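Folylpolyglutamate synthase/dihydrofolate synthase (Thermotoga maritima, PDB 1O5Z) probably catalyses the ATP-dependent addition of L-glutamate to dihydropteroate, giving dihydrofolate, and to tetrahydrofolyl-polyglutamates, lengthening their gamma-linked tail. Local coordinates at residues A[66-71]-A[95-100]; A[72-77]-A[151-156]; A[89-94]-A[100-105]. All coordinates share one frame; numbering follows the deposited sequence.

Contact 1. Residues A[66-71]-A[95-100]; sequences VANMVS and RIRLNE
Glu100 leaves its backbone with CG beside the N (chi1 -79°) and folds back at chi2 (-63°), which brings its carboxylate up against Asn68 and Ser71 of helix 66-71; Asn68 meets it with CG turned anti to its own N. Glu100 OE2 lies tightly on the Ser71 methylene, 3.2 Å from CB, while Glu100 OE1 comes within 3.3 Å of Asn68 ND2, carboxylate and amide planes being nearly perpendicular. Glu100 OE1 also takes a salt bridge from Arg97 NH1 at 2.9 Å, accepting on its syn lone pair and lying close to the guanidinium plane. Arg97, extended from CG to NE, crosses the Asn68 side chain at about a right angle. Its NE is held by Glu94 O. Ser71 OG turns back along the helix to Ala67 O (2.9 Å), above the carbonyl plane. Asn68 OD1 accepts from Lys303 N, Tyr85 OH bonds both Asn68 ND2 and Glu100 OE2, and Ser83 OG also bonds Glu100 OE2. With an alanine here in place of Glu100, the Arg97 guanidinium would probably lose its anionic mate and Tyr85 OH one of its partners. Helix 63-77 here faces the tight turn after strand 96-98; strand 81-84 runs beside that strand and touches both Ser71 and Arg97, while helix 271-286 packs against Val66, Met69 and Val70.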
# COMPACT_ATOMS: atom_id res chain seq x y z
N VAL A 66 1.05 5.77 -4.75
CA VAL A 66 2.04 6.60 -5.45
C VAL A 66 3.24 5.74 -5.86
O VAL A 66 3.70 5.83 -7.00
CB VAL A 66 2.50 7.82 -4.64
CG1 VAL A 66 3.73 8.45 -5.28
CG2 VAL A 66 1.35 8.87 -4.53
N ALA A 67 3.71 4.88 -4.96
CA ALA A 67 4.80 3.96 -5.34
C ALA A 67 4.43 3.10 -6.55
O ALA A 67 5.20 2.95 -7.48
CB ALA A 67 5.18 3.04 -4.15
N ASN A 68 3.25 2.49 -6.47
CA ASN A 68 2.75 1.63 -7.52
C ASN A 68 2.66 2.35 -8.85
O ASN A 68 3.06 1.83 -9.87
CB ASN A 68 1.37 1.08 -7.17
CG ASN A 68 0.94 0.00 -8.11
OD1 ASN A 68 0.13 0.25 -9.02
ND2 ASN A 68 1.50 -1.21 -7.93
N MET A 69 2.12 3.56 -8.82
CA MET A 69 2.01 4.39 -10.02
C MET A 69 3.40 4.72 -10.62
O MET A 69 3.64 4.61 -11.84
CB MET A 69 1.28 5.65 -9.66
CG MET A 69 -0.20 5.45 -9.39
SD MET A 69 -0.95 7.01 -8.82
CE MET A 69 -2.62 6.52 -8.38
N VAL A 70 4.32 5.11 -9.74
CA VAL A 70 5.68 5.36 -10.15
C VAL A 70 6.31 4.12 -10.75
O VAL A 70 6.90 4.21 -11.82
CB VAL A 70 6.50 5.95 -8.98
CG1 VAL A 70 7.92 6.02 -9.33
CG2 VAL A 70 6.03 7.36 -8.70
N SER A 71 6.19 2.96 -10.10
CA SER A 71 6.78 1.74 -10.65
C SER A 71 6.18 1.42 -11.95
O SER A 71 6.86 1.05 -12.83
CB SER A 71 6.58 0.49 -9.77
OG SER A 71 6.93 0.82 -8.44
N ARG A 95 5.06 -7.82 -1.55
CA ARG A 95 5.97 -6.85 -0.94
C ARG A 95 7.17 -6.58 -1.81
O ARG A 95 7.74 -5.54 -1.69
CB ARG A 95 6.46 -7.35 0.45
CG ARG A 95 5.40 -7.42 1.51
CD ARG A 95 5.81 -8.18 2.70
NE ARG A 95 4.73 -8.24 3.67
CZ ARG A 95 4.61 -7.42 4.72
NH1 ARG A 95 3.56 -7.58 5.53
NH2 ARG A 95 5.52 -6.48 5.00
N ILE A 96 7.55 -7.54 -2.65
CA ILE A 96 8.78 -7.44 -3.47
C ILE A 96 8.50 -7.85 -4.91
O ILE A 96 8.05 -8.95 -5.17
CB ILE A 96 9.87 -8.35 -2.88
CG1 ILE A 96 10.04 -8.08 -1.38
CG2 ILE A 96 11.16 -8.14 -3.59
CD1 ILE A 96 11.02 -9.01 -0.73
N ARG A 97 8.78 -6.94 -5.83
CA ARG A 97 8.40 -7.11 -7.21
C ARG A 97 9.53 -6.72 -8.12
O ARG A 97 10.38 -5.91 -7.78
CB ARG A 97 7.18 -6.26 -7.51
CG ARG A 97 6.18 -6.36 -6.48
CD ARG A 97 4.85 -5.77 -6.89
NE ARG A 97 3.98 -5.70 -5.73
CZ ARG A 97 2.83 -5.08 -5.70
NH1 ARG A 97 2.34 -4.47 -6.79
NH2 ARG A 97 2.12 -5.11 -4.58
N LEU A 98 9.55 -7.40 -9.26
CA LEU A 98 10.42 -7.11 -10.38
C LEU A 98 9.47 -6.85 -11.56
O LEU A 98 8.69 -7.72 -11.95
CB LEU A 98 11.31 -8.30 -10.70
CG LEU A 98 12.28 -8.19 -11.88
CD1 LEU A 98 13.26 -7.06 -11.70
CD2 LEU A 98 12.98 -9.54 -11.98
N ASN A 99 9.53 -5.62 -12.03
CA ASN A 99 8.73 -5.19 -13.13
C ASN A 99 7.29 -5.47 -12.79
O ASN A 99 6.51 -5.87 -13.61
CB ASN A 99 9.21 -5.87 -14.41
CG ASN A 99 10.66 -5.48 -14.76
OD1 ASN A 99 11.08 -4.40 -14.40
ND2 ASN A 99 11.37 -6.32 -15.52
N GLU A 100 6.98 -5.26 -11.52
CA GLU A 100 5.63 -5.37 -10.98
C GLU A 100 5.07 -6.80 -10.99
O GLU A 100 3.89 -7.01 -10.85
CB GLU A 100 4.73 -4.33 -11.65
CG GLU A 100 4.93 -2.93 -11.04
CD GLU A 100 4.54 -2.88 -9.59
OE1 GLU A 100 3.47 -3.46 -9.23
OE2 GLU A 100 5.26 -2.25 -8.81

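Contact 2. Residues A[72-77]-A[151-156]; sequences NILVSQ and IAVLEV
Leu74 packs on Ile151 and Val153 where helix 63-77 lies against the central sheet of the Mur ligase middle domain, a P-loop NTPase-type alpha/beta fold. The helix connects strand 53-58 to strand 81-84 in a beta-alpha-beta crossover, and strand 151-155 is inserted between those two, parallel to both, directly beneath the connection. The contact between the segments is apolar and small, burying 101 Å² in all. One methyl does the touching: Leu74 CD1 approaches Ile151 CD1 at 4.0 Å and Val153 CG2 at 4.1 Å. Ile151 and Val153, two residues apart on the strand, point to the same side of the sheet, whereas Ala152 between them points away from the helix. Leu74 has CG anti to its carbonyl carbon (chi1 -67°), and its side chain crosses that of Ile151 at about a right angle, with Leu74 CD1 near both the CD1 and the CG2 methyl of Ile151. Val153 also touches Ala67, Val70 and Ser71, which extends the packing back along the helix, and Tyr79 adds to the surroundings of Leu74. The backbone of strand 151-155 is tied to both flanking strands: Ile151 and Val153 bond Gly82 on one side, and Ala152 bonds Lys53 and Ile55 on the other. Polar bonds within the segments stay inside the helix, whose far side meets helix 292-301. There Asn72 O accepts twice from one residue, from Ser76 N at 3.0 Å and from Ser76 OG at 2.9 Å, the two donors coming from opposite faces of its carbonyl plane.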
# COMPACT_ATOMS: atom_id res chain seq x y z
N ASN A 72 4.86 1.43 -12.01
CA ASN A 72 4.15 1.08 -13.23
C ASN A 72 4.52 1.92 -14.42
O ASN A 72 4.69 1.38 -15.51
CB ASN A 72 2.65 1.04 -12.98
CG ASN A 72 2.22 -0.34 -12.57
OD1 ASN A 72 2.43 -1.29 -13.35
ND2 ASN A 72 1.72 -0.50 -11.36
N ILE A 73 4.74 3.21 -14.20
CA ILE A 73 5.12 4.09 -15.29
C ILE A 73 6.54 3.77 -15.81
O ILE A 73 6.79 3.72 -17.02
CB ILE A 73 5.02 5.55 -14.86
CG1 ILE A 73 3.55 5.94 -14.67
CG2 ILE A 73 5.69 6.48 -15.92
CD1 ILE A 73 3.39 7.31 -13.98
N LEU A 74 7.46 3.54 -14.87
CA LEU A 74 8.82 3.21 -15.23
C LEU A 74 8.93 1.86 -15.86
O LEU A 74 9.71 1.67 -16.78
CB LEU A 74 9.70 3.25 -14.00
CG LEU A 74 9.92 4.61 -13.34
CD1 LEU A 74 10.51 4.39 -11.95
CD2 LEU A 74 10.85 5.48 -14.16
N VAL A 75 8.15 0.91 -15.37
CA VAL A 75 8.08 -0.42 -16.02
C VAL A 75 7.58 -0.29 -17.48
O VAL A 75 8.15 -0.88 -18.35
CB VAL A 75 7.23 -1.42 -15.23
CG1 VAL A 75 6.85 -2.66 -16.10
CG2 VAL A 75 8.01 -1.85 -13.99
N SER A 76 6.54 0.53 -17.71
CA SER A 76 6.08 0.79 -19.08
C SER A 76 7.15 1.44 -19.89
O SER A 76 7.19 1.18 -21.08
CB SER A 76 4.85 1.69 -19.18
OG SER A 76 3.88 1.26 -18.28
N GLN A 77 7.99 2.30 -19.29
CA GLN A 77 9.02 3.00 -20.05
C GLN A 77 10.14 2.06 -20.41
O GLN A 77 10.99 2.37 -21.27
CB GLN A 77 9.55 4.20 -19.29
CG GLN A 77 10.56 5.03 -20.06
CD GLN A 77 10.02 5.52 -21.39
OE1 GLN A 77 8.89 6.01 -21.46
NE2 GLN A 77 10.84 5.44 -22.44
N ILE A 151 16.34 0.69 -11.33
CA ILE A 151 15.80 1.51 -10.29
C ILE A 151 14.88 0.75 -9.36
O ILE A 151 14.17 -0.18 -9.77
CB ILE A 151 15.12 2.76 -10.90
CG1 ILE A 151 14.39 3.54 -9.83
CG2 ILE A 151 14.19 2.42 -12.05
CD1 ILE A 151 14.09 4.90 -10.31
N ALA A 152 14.94 1.13 -8.09
CA ALA A 152 14.05 0.56 -7.09
C ALA A 152 13.11 1.65 -6.54
O ALA A 152 13.55 2.73 -6.23
CB ALA A 152 14.85 -0.11 -5.97
N VAL A 153 11.82 1.36 -6.47
CA VAL A 153 10.83 2.25 -5.86
C VAL A 153 10.46 1.67 -4.54
O VAL A 153 10.01 0.53 -4.45
CB VAL A 153 9.60 2.40 -6.75
CG1 VAL A 153 8.62 3.40 -6.18
CG2 VAL A 153 10.04 2.84 -8.15
N LEU A 154 10.65 2.46 -3.48
CA LEU A 154 10.52 1.99 -2.12
C LEU A 154 9.45 2.75 -1.39
O LEU A 154 9.55 3.94 -1.18
CB LEU A 154 11.84 2.17 -1.40
CG LEU A 154 13.02 1.66 -2.22
CD1 LEU A 154 14.29 2.29 -1.69
CD2 LEU A 154 13.05 0.18 -2.10
N GLU A 155 8.46 2.00 -0.95
CA GLU A 155 7.47 2.47 -0.05
C GLU A 155 8.00 2.38 1.42
O GLU A 155 8.40 1.33 1.89
CB GLU A 155 6.17 1.64 -0.21
CG GLU A 155 5.09 2.09 0.75
CD GLU A 155 3.88 1.24 0.76
OE1 GLU A 155 3.82 0.22 0.05
OE2 GLU A 155 2.96 1.65 1.49
N VAL A 156 7.92 3.49 2.13
CA VAL A 156 8.24 3.53 3.53
C VAL A 156 7.33 2.56 4.25
O VAL A 156 6.11 2.48 3.96
CB VAL A 156 8.05 4.95 4.09
CG1 VAL A 156 8.24 4.96 5.58
CG2 VAL A 156 8.99 5.96 3.37

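Contact 3. Residues A[89-94]-A[100-105]; sequences LSTFRE and EEYISE
A short 3-10 turn that begins at Phe92 leads into a beta-hairpin made of strands 96-98 and 101-102, and here Arg93 and Glu94 of that turn close against Tyr102 of the outgoing strand, Ile103 just after it and Glu105 at the start of helix 105-122. Arg93 reaches across to the backbone: its NE donates to Ile103 O at 2.8 Å, in the carbonyl plane, with a weak second bond from NH2 to the same oxygen. A bend at chi3 (42°) turns the guanidinium so that Tyr102 CD1 lies over one face, the ring plane inclined at 66° to it. Water 1 joins Tyr102 O, at 2.7 Å, weakly to Arg93 NH2. The Arg93 stem rests on Ile103 CG2 and on Glu105 CG, the latter 3.8 Å from Arg93 CD. Glu94 CA sits over one face of the Tyr102 ring, 3.9 Å from the ring centroid, a CH-pi contact almost along the normal. Glu94 runs alongside the ring, its CG 3.5 Å from Tyr102 CZ, and Thr91 CG2 adds to the ring's packing. Beyond the ring the Glu94 carboxylate gathers backbone N-H groups: Leu89 N gives to Glu94 OE1 at 2.7 Å, while Ser90 N and Thr91 N both give to Glu94 OE2 from the same face. Thr91 OG1 accepts from Arg93 N in an ST turn and is also bonded by Glu439. Water 3 links Glu94 OE2 to Tyr102 OH. With three N-H groups and a water gripping it, the Glu94 carboxylate is probably stabilised as an anion, and its bonds fold residues 89-91 around it.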
# COMPACT_ATOMS: atom_id res chain seq x y z
N LEU A 89 -1.58 -7.85 1.39
CA LEU A 89 -2.99 -8.15 1.50
C LEU A 89 -3.28 -9.66 1.48
O LEU A 89 -3.90 -10.20 2.40
CB LEU A 89 -3.72 -7.44 0.34
CG LEU A 89 -5.21 -7.33 0.55
CD1 LEU A 89 -5.51 -6.44 1.75
CD2 LEU A 89 -5.87 -6.83 -0.72
N SER A 90 -2.79 -10.34 0.45
CA SER A 90 -3.10 -11.75 0.22
C SER A 90 -1.86 -12.63 0.30
O SER A 90 -1.92 -13.70 0.89
CB SER A 90 -3.76 -11.95 -1.13
OG SER A 90 -4.96 -11.23 -1.23
N THR A 91 -0.75 -12.19 -0.27
CA THR A 91 0.46 -12.95 -0.18
C THR A 91 1.62 -12.06 0.13
O THR A 91 1.72 -10.96 -0.35
CB THR A 91 0.77 -13.75 -1.46
OG1 THR A 91 2.09 -14.29 -1.33
CG2 THR A 91 0.85 -12.83 -2.68
N PHE A 92 2.50 -12.58 0.97
CA PHE A 92 3.75 -11.94 1.31
C PHE A 92 4.51 -11.45 0.09
O PHE A 92 5.21 -10.44 0.15
CB PHE A 92 4.58 -12.94 2.11
CG PHE A 92 5.96 -12.49 2.36
CD1 PHE A 92 6.27 -11.80 3.54
CD2 PHE A 92 6.94 -12.75 1.44
CE1 PHE A 92 7.59 -11.38 3.80
CE2 PHE A 92 8.24 -12.34 1.66
CZ PHE A 92 8.58 -11.65 2.86
N ARG A 93 4.38 -12.15 -1.02
CA ARG A 93 5.13 -11.83 -2.22
C ARG A 93 4.74 -10.50 -2.94
O ARG A 93 5.51 -9.98 -3.79
CB ARG A 93 5.12 -13.06 -3.12
CG ARG A 93 5.81 -14.25 -2.45
CD ARG A 93 5.26 -15.59 -2.89
NE ARG A 93 5.11 -15.43 -4.32
CZ ARG A 93 4.00 -15.45 -5.00
NH1 ARG A 93 2.87 -15.83 -4.46
NH2 ARG A 93 4.09 -15.15 -6.28
N GLU A 94 3.57 -9.93 -2.59
CA GLU A 94 3.23 -8.55 -2.98
C GLU A 94 4.29 -7.50 -2.58
O GLU A 94 4.37 -6.39 -3.16
CB GLU A 94 1.91 -8.13 -2.30
CG GLU A 94 0.67 -8.83 -2.78
CD GLU A 94 -0.50 -8.68 -1.83
OE1 GLU A 94 -0.57 -7.65 -1.11
OE2 GLU A 94 -1.34 -9.60 -1.78
N GLU A 100 6.98 -5.26 -11.52
CA GLU A 100 5.63 -5.37 -10.98
C GLU A 100 5.07 -6.80 -10.99
O GLU A 100 3.89 -7.01 -10.85
CB GLU A 100 4.73 -4.33 -11.65
CG GLU A 100 4.93 -2.93 -11.04
CD GLU A 100 4.54 -2.88 -9.59
OE1 GLU A 100 3.47 -3.46 -9.23
OE2 GLU A 100 5.26 -2.25 -8.81
N GLU A 101 5.94 -7.79 -11.10
CA GLU A 101 5.56 -9.15 -10.88
C GLU A 101 6.05 -9.54 -9.49
O GLU A 101 7.14 -9.21 -9.14
CB GLU A 101 6.18 -10.05 -11.94
CG GLU A 101 5.48 -10.02 -13.28
CD GLU A 101 4.00 -10.44 -13.17
OE1 GLU A 101 3.73 -11.68 -13.00
OE2 GLU A 101 3.12 -9.53 -13.24
N TYR A 102 5.23 -10.24 -8.70
CA TYR A 102 5.64 -10.65 -7.35
C TYR A 102 6.85 -11.60 -7.42
O TYR A 102 6.92 -12.51 -8.23
CB TYR A 102 4.52 -11.38 -6.60
CG TYR A 102 3.20 -10.66 -6.46
CD1 TYR A 102 2.07 -11.36 -6.01
CD2 TYR A 102 3.05 -9.30 -6.78
CE1 TYR A 102 0.83 -10.72 -5.91
CE2 TYR A 102 1.83 -8.66 -6.66
CZ TYR A 102 0.73 -9.35 -6.23
OH TYR A 102 -0.47 -8.67 -6.14
N ILE A 103 7.77 -11.41 -6.51
CA ILE A 103 8.82 -12.36 -6.30
C ILE A 103 8.19 -13.76 -6.18
O ILE A 103 7.10 -13.90 -5.62
CB ILE A 103 9.60 -11.96 -5.05
CG1 ILE A 103 10.86 -12.83 -4.87
CG2 ILE A 103 8.73 -12.03 -3.78
CD1 ILE A 103 11.78 -12.32 -3.78
N SER A 104 8.85 -14.76 -6.77
CA SER A 104 8.43 -16.10 -6.64
C SER A 104 8.74 -16.63 -5.25
O SER A 104 9.63 -16.14 -4.58
CB SER A 104 9.18 -16.98 -7.64
OG SER A 104 10.56 -17.01 -7.35
N GLU A 105 8.02 -17.66 -4.86
CA GLU A 105 8.37 -18.43 -3.66
C GLU A 105 9.83 -18.89 -3.67
O GLU A 105 10.54 -18.79 -2.66
CB GLU A 105 7.46 -19.65 -3.54
CG GLU A 105 6.03 -19.26 -3.20
CD GLU A 105 5.16 -20.41 -2.72
OE1 GLU A 105 5.62 -21.58 -2.75
OE2 GLU A 105 4.00 -20.11 -2.33
O HOH W 1 5.19 -14.38 -9.08
O HOH W 2 2.65 -17.68 -1.73
O HOH W 3 -2.05 -10.44 -4.20

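Overall arrangement
Contacts 1 and 3 involve the 101-102/96-98 edge of the Mur ligase middle domain sheet; contact 2 lies farther in, under helix 63-77. Contacts 1 and 2 use successive turns of that helix, their centres about 5 Å apart, and touch where Ser71 OG lies 3.5 Å from Val153 CB. Contacts 1 and 3, about 11 Å apart between centres, share Glu100 and are joined through the hairpin, Ile96 O standing 2.8 Å from Ile103 N. Contact 3, about 16 Å from contact 2 between centres, is nested within the chain loop that contact 2 closes. Glu155, ending strand 151-155, touches Lys63 where the P-loop enters helix 63-77, consistent with a nearby nucleotide site; an unidentified ligand there probably comes from the crystallisation liquor.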